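Local coordinates for TIGR00266 family protein (Pseudomonas aeruginosa, PDB 1YOX), which is of unknown function but belongs to the AIM24 family, named for mitochondrial biogenesis, of the cupin clan, at residues E7-E15 / E21-V30; G110-C121 / L148-V159. All coordinates share one frame; numbering follows the deposited sequence.

In the fold
From the N terminus, strand 9-13 turns back on strand 19-24, and interaction 1 closes this short beta hairpin with five residues between its segments. The chain then runs through strand 29-32 into a six-stranded antiparallel sheet. Interaction 2 opens only after interaction 1 has closed, so the two follow in series; it closes a longer loop, with 26 residues between its segments; strands 111-115 and 146-152 pair in a second six-stranded sheet, while strands 119-123 and 156-162 pair in the first. Strands 29-32 and 119-123 are neighbours in that shared sheet. The contacts, with centres about 16 Å apart, meet where Tyr10 and Ile22 pack on Phe158.

Interaction 1 (E7-E15 / E21-V30); sequences ELDYRILGE and EIELDPGETV
Strand 9-13 runs antiparallel to strand 21-24, the axes 4.5 Å apart at an angle of 161°, with Asp9 opposite Glu23, Tyr10 opposite Ile22 and Arg11 opposite Glu21. Backbone bonds join Arg11 and Glu21 in both directions, and Glu23 N donates to Asp9 O. At that last pair, the side chains of Arg11 and Glu21 lie alongside each other on the face they share with Asp9 and Glu23. Arg11 grips the carboxylate side-on: NE reaches Glu21 OE2 at 2.9 Å and NH2 reaches Glu21 OE1 at 2.9 Å. Both donors come from above the carboxylate, whose plane stands 71° from the guanidinium. Glu21 OE1 also takes a hydrogen bond from Tyr39 and a salt bridge from Arg168 of a second subunit, so this carboxylate links the hairpin to the assembly. Leu8 sends its two methyls different ways: CD1 lies 3.8 Å from Val30 CG2 and 3.9 Å from Ile22 CG2, while CD2 lies 3.8 Å from Leu24 CD1. With CG anti to the carbonyl carbon (chi1 -67°), Glu28 reaches out extended toward Leu8, and its OE1 accepts from Asp25 N at 2.9 Å. A water lies between the segments, 2.7 Å from Glu23 O and close to Glu28 OE1, with a weak bond from Asp9 N. Glu28 N bonds to Asp25 O, closing the type II turn 25-28. The pairing is that of an antiparallel beta hairpin at the edge of a four-stranded sheet.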
# COMPACT_ATOMS: atom_id res chain seq x y z
N GLU C 7 -16.40 -12.05 -23.71
CA GLU C 7 -17.57 -11.20 -23.27
C GLU C 7 -17.13 -9.78 -22.85
O GLU C 7 -17.63 -8.80 -23.39
CB GLU C 7 -18.42 -11.89 -22.16
CG GLU C 7 -19.52 -11.00 -21.55
CD GLU C 7 -20.78 -11.73 -20.99
OE1 GLU C 7 -20.99 -12.97 -21.22
OE2 GLU C 7 -21.58 -11.02 -20.33
N LEU C 8 -16.18 -9.69 -21.91
CA LEU C 8 -15.75 -8.39 -21.38
C LEU C 8 -14.38 -7.92 -21.85
O LEU C 8 -13.41 -8.66 -21.76
CB LEU C 8 -15.77 -8.37 -19.85
CG LEU C 8 -17.15 -8.38 -19.16
CD1 LEU C 8 -16.98 -8.23 -17.65
CD2 LEU C 8 -18.13 -7.33 -19.73
N ASP C 9 -14.33 -6.68 -22.34
CA ASP C 9 -13.06 -5.99 -22.51
C ASP C 9 -12.71 -5.20 -21.26
O ASP C 9 -13.58 -4.79 -20.50
CB ASP C 9 -13.05 -5.09 -23.75
CG ASP C 9 -13.22 -5.88 -25.05
OD1 ASP C 9 -12.20 -6.30 -25.64
OD2 ASP C 9 -14.37 -6.11 -25.46
N TYR C 10 -11.42 -4.97 -21.07
CA TYR C 10 -10.93 -4.32 -19.88
C TYR C 10 -9.53 -3.84 -20.16
O TYR C 10 -8.92 -4.24 -21.14
CB TYR C 10 -10.92 -5.31 -18.70
CG TYR C 10 -9.93 -6.41 -18.91
CD1 TYR C 10 -8.61 -6.28 -18.47
CD2 TYR C 10 -10.29 -7.59 -19.57
CE1 TYR C 10 -7.69 -7.28 -18.69
CE2 TYR C 10 -9.36 -8.61 -19.78
CZ TYR C 10 -8.08 -8.44 -19.34
OH TYR C 10 -7.17 -9.44 -19.53
N ARG C 11 -9.06 -2.95 -19.30
CA ARG C 11 -7.64 -2.65 -19.19
C ARG C 11 -7.33 -2.53 -17.70
O ARG C 11 -8.13 -2.02 -16.93
CB ARG C 11 -7.28 -1.38 -19.95
CG ARG C 11 -8.22 -0.22 -19.70
CD ARG C 11 -7.88 0.99 -20.56
NE ARG C 11 -8.59 2.18 -20.07
CZ ARG C 11 -8.00 3.32 -19.70
NH1 ARG C 11 -6.67 3.46 -19.76
NH2 ARG C 11 -8.75 4.33 -19.28
N ILE C 12 -6.17 -3.04 -17.31
CA ILE C 12 -5.70 -2.97 -15.95
C ILE C 12 -4.77 -1.77 -15.87
O ILE C 12 -3.78 -1.70 -16.59
CB ILE C 12 -4.96 -4.28 -15.56
CG1 ILE C 12 -5.97 -5.41 -15.30
CG2 ILE C 12 -4.06 -4.07 -14.30
CD1 ILE C 12 -5.37 -6.83 -15.42
N LEU C 13 -5.10 -0.83 -14.98
CA LEU C 13 -4.32 0.38 -14.83
C LEU C 13 -3.35 0.33 -13.65
O LEU C 13 -3.61 -0.33 -12.64
CB LEU C 13 -5.27 1.56 -14.69
CG LEU C 13 -6.33 1.67 -15.78
CD1 LEU C 13 -7.31 2.75 -15.38
CD2 LEU C 13 -5.64 1.99 -17.10
N GLY C 14 -2.23 1.05 -13.78
CA GLY C 14 -1.26 1.19 -12.71
C GLY C 14 -0.18 0.14 -12.79
O GLY C 14 -0.32 -0.85 -13.52
N GLU C 15 0.87 0.33 -11.99
CA GLU C 15 2.01 -0.58 -11.96
C GLU C 15 1.96 -1.62 -10.84
O GLU C 15 1.55 -2.75 -11.07
CB GLU C 15 3.35 0.17 -12.05
CG GLU C 15 3.79 0.47 -13.51
CD GLU C 15 3.52 -0.70 -14.49
OE1 GLU C 15 3.79 -1.87 -14.11
OE2 GLU C 15 3.01 -0.46 -15.62
N GLU C 21 -10.41 -1.39 -15.17
CA GLU C 21 -11.43 -0.62 -15.85
C GLU C 21 -12.07 -1.55 -16.87
O GLU C 21 -11.43 -1.98 -17.83
CB GLU C 21 -10.86 0.63 -16.51
CG GLU C 21 -11.96 1.57 -17.02
CD GLU C 21 -11.48 2.50 -18.11
OE1 GLU C 21 -11.16 3.66 -17.79
OE2 GLU C 21 -11.41 2.08 -19.29
N ILE C 22 -13.33 -1.87 -16.61
CA ILE C 22 -14.13 -2.76 -17.42
C ILE C 22 -14.88 -1.94 -18.45
O ILE C 22 -15.56 -0.97 -18.12
CB ILE C 22 -15.18 -3.51 -16.56
CG1 ILE C 22 -14.52 -4.23 -15.35
CG2 ILE C 22 -16.06 -4.44 -17.45
CD1 ILE C 22 -13.65 -5.45 -15.71
N GLU C 23 -14.74 -2.34 -19.72
CA GLU C 23 -15.44 -1.72 -20.83
C GLU C 23 -16.71 -2.52 -21.13
O GLU C 23 -16.63 -3.69 -21.49
CB GLU C 23 -14.53 -1.66 -22.05
CG GLU C 23 -15.16 -1.00 -23.26
CD GLU C 23 -14.15 -0.73 -24.34
OE1 GLU C 23 -13.37 0.25 -24.19
OE2 GLU C 23 -14.11 -1.51 -25.33
N LEU C 24 -17.86 -1.88 -20.96
CA LEU C 24 -19.17 -2.51 -21.17
C LEU C 24 -19.79 -2.08 -22.51
O LEU C 24 -20.00 -0.89 -22.71
CB LEU C 24 -20.11 -2.10 -20.02
CG LEU C 24 -20.36 -2.95 -18.75
CD1 LEU C 24 -19.26 -3.95 -18.45
CD2 LEU C 24 -20.70 -2.13 -17.54
N ASP C 25 -20.06 -3.03 -23.41
CA ASP C 25 -20.94 -2.76 -24.58
C ASP C 25 -22.41 -2.64 -24.16
O ASP C 25 -22.77 -3.07 -23.04
CB ASP C 25 -20.72 -3.79 -25.68
CG ASP C 25 -19.27 -3.83 -26.15
OD1 ASP C 25 -18.65 -2.75 -26.28
OD2 ASP C 25 -18.74 -4.95 -26.36
N PRO C 26 -23.26 -2.00 -25.00
CA PRO C 26 -24.66 -1.86 -24.60
C PRO C 26 -25.28 -3.20 -24.23
O PRO C 26 -25.05 -4.20 -24.90
CB PRO C 26 -25.31 -1.30 -25.86
CG PRO C 26 -24.24 -0.51 -26.49
CD PRO C 26 -23.00 -1.33 -26.29
N GLY C 27 -26.02 -3.22 -23.12
CA GLY C 27 -26.63 -4.46 -22.62
C GLY C 27 -25.72 -5.35 -21.78
O GLY C 27 -26.23 -6.28 -21.17
N GLU C 28 -24.41 -5.07 -21.73
CA GLU C 28 -23.43 -5.94 -21.02
C GLU C 28 -23.34 -5.69 -19.51
O GLU C 28 -23.68 -4.61 -19.02
CB GLU C 28 -22.02 -5.83 -21.64
CG GLU C 28 -21.88 -6.40 -23.06
CD GLU C 28 -20.42 -6.59 -23.46
OE1 GLU C 28 -19.54 -5.85 -22.96
OE2 GLU C 28 -20.14 -7.51 -24.27
N THR C 29 -22.87 -6.67 -18.75
CA THR C 29 -22.90 -6.55 -17.29
C THR C 29 -21.66 -7.11 -16.61
O THR C 29 -21.11 -8.11 -17.04
CB THR C 29 -24.17 -7.17 -16.69
OG1 THR C 29 -25.30 -6.50 -17.25
CG2 THR C 29 -24.23 -7.02 -15.14
N VAL C 30 -21.23 -6.43 -15.55
CA VAL C 30 -20.17 -6.91 -14.67
C VAL C 30 -20.69 -6.95 -13.22
O VAL C 30 -21.50 -6.10 -12.80
CB VAL C 30 -18.88 -6.08 -14.84
CG1 VAL C 30 -19.06 -4.62 -14.34
CG2 VAL C 30 -17.70 -6.76 -14.17
O HOH W 1 -23.69 -9.67 -20.07
O HOH W 2 -17.17 -5.38 -23.47

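Interaction 2 (G110-C121 / L148-V159); sequences GRLFCQKDSFLC and LQKLEGDGLVFV
Leu148 CD2 packs on the backbone of Cys114 and Gln115, 3.4 Å from Cys114 C, where strand 148-152, which begins earlier in the chain, runs antiparallel beside strand 111-115. Gln149 pairs with Cys114 through two backbone bonds. Its extended side chain crosses Phe119 at about a right angle, amide and ring planes 85° apart; OE1 lies 3.4 Å from Phe119 CB, buried with no polar partner in the model. The aliphatic part of Lys150 runs alongside Phe113. Leu151, hydrogen-bonded both ways to Leu112, turns CD1 to Cys114 CB, 3.9 Å away, and CD2 to Phe119 CD1, also 3.9 Å away. Glu152 lies beside Arg111, its OE1 at the guanidinium edge in a long salt bridge of 3.6 Å to Arg111 NH1; the stronger partner of Arg111 is Asp187, which forms a salt bridge with NH2. Past Gly153, Val157 CG1 meets Leu112 CD2. Phe158 O accepts from both Leu120 N and Cys121 N, approaching from the same face of its carbonyl plane, while Cys121 SG sits 4.5 Å from the Phe158 ring centroid. Val159 CG1 touches Cys114 SG at 3.4 Å. Two hydrogen-bonded strand pairs, with buried side chains between them and a classic beta bulge at Leu120-Cys121, characterise a beta-sandwich-like packing of two sheets.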
# COMPACT_ATOMS: atom_id res chain seq x y z
N GLY C 110 -13.05 -23.83 -16.02
CA GLY C 110 -14.35 -23.23 -15.71
C GLY C 110 -14.66 -23.21 -14.23
O GLY C 110 -15.83 -23.21 -13.84
N ARG C 111 -13.61 -23.20 -13.40
CA ARG C 111 -13.78 -23.07 -11.95
C ARG C 111 -12.55 -22.49 -11.25
O ARG C 111 -11.42 -22.96 -11.43
CB ARG C 111 -14.15 -24.40 -11.31
CG ARG C 111 -14.61 -24.28 -9.84
CD ARG C 111 -15.55 -25.41 -9.47
NE ARG C 111 -14.91 -26.71 -9.69
CZ ARG C 111 -15.51 -27.78 -10.20
NH1 ARG C 111 -16.79 -27.72 -10.57
NH2 ARG C 111 -14.83 -28.91 -10.34
N LEU C 112 -12.75 -21.46 -10.43
CA LEU C 112 -11.64 -20.99 -9.62
C LEU C 112 -12.08 -20.84 -8.19
O LEU C 112 -13.23 -20.52 -7.92
CB LEU C 112 -11.01 -19.71 -10.19
CG LEU C 112 -9.74 -19.11 -9.55
CD1 LEU C 112 -8.48 -19.94 -9.78
CD2 LEU C 112 -9.52 -17.66 -10.03
N PHE C 113 -11.17 -21.16 -7.28
CA PHE C 113 -11.35 -20.94 -5.86
C PHE C 113 -10.63 -19.67 -5.44
O PHE C 113 -9.48 -19.42 -5.83
CB PHE C 113 -10.84 -22.14 -5.08
CG PHE C 113 -11.62 -23.39 -5.34
CD1 PHE C 113 -11.24 -24.27 -6.36
CD2 PHE C 113 -12.79 -23.67 -4.62
CE1 PHE C 113 -12.00 -25.44 -6.64
CE2 PHE C 113 -13.54 -24.83 -4.88
CZ PHE C 113 -13.14 -25.71 -5.88
N CYS C 114 -11.31 -18.88 -4.61
CA CYS C 114 -10.86 -17.53 -4.38
C CYS C 114 -11.10 -17.11 -2.96
O CYS C 114 -12.23 -17.22 -2.51
CB CYS C 114 -11.65 -16.61 -5.30
SG CYS C 114 -10.88 -15.08 -5.47
N GLN C 115 -10.08 -16.62 -2.26
CA GLN C 115 -10.32 -15.98 -0.96
C GLN C 115 -11.26 -14.79 -1.16
O GLN C 115 -11.10 -14.02 -2.09
CB GLN C 115 -9.03 -15.55 -0.25
CG GLN C 115 -9.29 -15.27 1.25
CD GLN C 115 -8.17 -14.56 1.98
OE1 GLN C 115 -6.99 -14.69 1.62
NE2 GLN C 115 -8.54 -13.82 3.06
N LYS C 116 -12.26 -14.65 -0.31
CA LYS C 116 -13.30 -13.65 -0.58
C LYS C 116 -12.75 -12.22 -0.70
O LYS C 116 -13.19 -11.46 -1.57
CB LYS C 116 -14.45 -13.76 0.43
CG LYS C 116 -15.49 -12.64 0.32
CD LYS C 116 -16.51 -12.70 1.46
CE LYS C 116 -17.07 -11.32 1.77
NZ LYS C 116 -15.93 -10.30 2.02
N ASP C 117 -11.77 -11.89 0.13
CA ASP C 117 -11.16 -10.55 0.14
C ASP C 117 -10.46 -10.31 -1.19
O ASP C 117 -10.24 -9.17 -1.56
CB ASP C 117 -10.10 -10.42 1.25
CG ASP C 117 -10.70 -10.08 2.60
OD1 ASP C 117 -11.71 -9.35 2.60
OD2 ASP C 117 -10.16 -10.53 3.65
N SER C 118 -10.06 -11.40 -1.84
CA SER C 118 -9.37 -11.34 -3.09
C SER C 118 -10.28 -11.20 -4.31
O SER C 118 -9.82 -10.72 -5.34
CB SER C 118 -8.46 -12.54 -3.23
OG SER C 118 -7.19 -12.26 -2.69
N PHE C 119 -11.53 -11.64 -4.23
CA PHE C 119 -12.46 -11.40 -5.34
C PHE C 119 -12.60 -9.90 -5.66
O PHE C 119 -12.90 -9.10 -4.78
CB PHE C 119 -13.83 -12.05 -5.08
CG PHE C 119 -14.83 -11.76 -6.16
CD1 PHE C 119 -14.80 -12.45 -7.37
CD2 PHE C 119 -15.77 -10.74 -6.00
CE1 PHE C 119 -15.73 -12.17 -8.40
CE2 PHE C 119 -16.71 -10.45 -7.04
CZ PHE C 119 -16.68 -11.17 -8.22
N LEU C 120 -12.38 -9.51 -6.91
CA LEU C 120 -12.57 -8.12 -7.34
C LEU C 120 -13.83 -7.90 -8.20
O LEU C 120 -14.73 -7.15 -7.82
CB LEU C 120 -11.32 -7.57 -8.05
CG LEU C 120 -11.38 -6.09 -8.44
CD1 LEU C 120 -11.87 -5.25 -7.24
CD2 LEU C 120 -10.03 -5.62 -8.93
N CYS C 121 -13.88 -8.53 -9.37
CA CYS C 121 -15.12 -8.54 -10.16
C CYS C 121 -15.14 -9.66 -11.19
O CYS C 121 -14.11 -10.32 -11.43
CB CYS C 121 -15.38 -7.20 -10.86
SG CYS C 121 -14.03 -6.75 -11.89
N LEU C 148 -13.50 -19.05 1.46
CA LEU C 148 -13.16 -19.40 0.08
C LEU C 148 -14.41 -19.45 -0.76
O LEU C 148 -15.33 -20.17 -0.44
CB LEU C 148 -12.48 -20.75 -0.03
CG LEU C 148 -10.98 -20.78 0.01
CD1 LEU C 148 -10.55 -22.23 -0.19
CD2 LEU C 148 -10.39 -19.89 -1.06
N GLN C 149 -14.42 -18.65 -1.83
CA GLN C 149 -15.49 -18.66 -2.80
C GLN C 149 -15.19 -19.60 -3.98
O GLN C 149 -14.02 -19.90 -4.24
CB GLN C 149 -15.73 -17.24 -3.30
CG GLN C 149 -16.26 -16.35 -2.21
CD GLN C 149 -16.53 -14.98 -2.70
OE1 GLN C 149 -15.64 -14.31 -3.26
NE2 GLN C 149 -17.77 -14.53 -2.51
N LYS C 150 -16.24 -20.08 -4.65
CA LYS C 150 -16.06 -20.75 -5.94
C LYS C 150 -16.67 -19.92 -7.06
O LYS C 150 -17.81 -19.48 -6.99
CB LYS C 150 -16.59 -22.21 -5.98
CG LYS C 150 -18.03 -22.42 -5.56
CD LYS C 150 -18.50 -23.88 -5.88
CE LYS C 150 -19.93 -24.14 -5.34
NZ LYS C 150 -20.26 -25.59 -5.14
N LEU C 151 -15.84 -19.70 -8.07
CA LEU C 151 -16.22 -18.93 -9.24
C LEU C 151 -16.25 -19.95 -10.39
O LEU C 151 -15.22 -20.58 -10.70
CB LEU C 151 -15.20 -17.82 -9.52
CG LEU C 151 -14.61 -17.04 -8.33
CD1 LEU C 151 -13.48 -16.13 -8.75
CD2 LEU C 151 -15.69 -16.25 -7.60
N GLU C 152 -17.42 -20.13 -10.99
CA GLU C 152 -17.52 -21.03 -12.14
C GLU C 152 -18.23 -20.42 -13.37
O GLU C 152 -19.09 -19.56 -13.25
CB GLU C 152 -18.08 -22.43 -11.73
CG GLU C 152 -19.20 -22.42 -10.69
CD GLU C 152 -19.30 -23.71 -9.87
OE1 GLU C 152 -18.34 -24.52 -9.84
OE2 GLU C 152 -20.35 -23.91 -9.22
N GLY C 153 -17.86 -20.88 -14.56
CA GLY C 153 -18.48 -20.34 -15.76
C GLY C 153 -17.43 -20.27 -16.82
O GLY C 153 -16.37 -20.85 -16.66
N ASP C 154 -17.72 -19.56 -17.91
CA ASP C 154 -16.83 -19.54 -19.06
C ASP C 154 -16.28 -18.14 -19.36
O ASP C 154 -15.72 -17.90 -20.45
CB ASP C 154 -17.52 -20.14 -20.29
CG ASP C 154 -18.55 -19.20 -20.92
OD1 ASP C 154 -19.22 -18.47 -20.16
OD2 ASP C 154 -18.68 -19.20 -22.18
N GLY C 155 -16.42 -17.23 -18.40
CA GLY C 155 -16.05 -15.84 -18.62
C GLY C 155 -14.83 -15.38 -17.86
O GLY C 155 -14.05 -16.19 -17.31
N LEU C 156 -14.69 -14.06 -17.81
CA LEU C 156 -13.59 -13.40 -17.11
C LEU C 156 -13.88 -13.05 -15.67
O LEU C 156 -14.95 -12.58 -15.29
CB LEU C 156 -13.14 -12.16 -17.86
CG LEU C 156 -12.35 -12.50 -19.12
CD1 LEU C 156 -12.29 -11.27 -20.01
CD2 LEU C 156 -10.95 -13.03 -18.78
N VAL C 157 -12.86 -13.29 -14.88
CA VAL C 157 -12.87 -13.13 -13.43
C VAL C 157 -11.63 -12.27 -13.16
O VAL C 157 -10.64 -12.37 -13.88
CB VAL C 157 -12.83 -14.55 -12.80
CG1 VAL C 157 -11.71 -14.74 -11.84
CG2 VAL C 157 -14.23 -14.98 -12.29
N PHE C 158 -11.69 -11.39 -12.17
CA PHE C 158 -10.55 -10.57 -11.79
C PHE C 158 -10.38 -10.73 -10.28
O PHE C 158 -11.35 -10.58 -9.51
CB PHE C 158 -10.77 -9.10 -12.16
CG PHE C 158 -11.09 -8.89 -13.62
CD1 PHE C 158 -12.39 -9.11 -14.10
CD2 PHE C 158 -10.08 -8.53 -14.52
CE1 PHE C 158 -12.69 -8.95 -15.45
CE2 PHE C 158 -10.38 -8.35 -15.90
CZ PHE C 158 -11.69 -8.56 -16.35
N VAL C 159 -9.16 -11.07 -9.89
CA VAL C 159 -8.88 -11.31 -8.50
C VAL C 159 -7.73 -10.38 -8.13
O VAL C 159 -6.97 -9.97 -8.99
CB VAL C 159 -8.57 -12.84 -8.17
CG1 VAL C 159 -9.78 -13.76 -8.46
CG2 VAL C 159 -7.36 -13.34 -8.91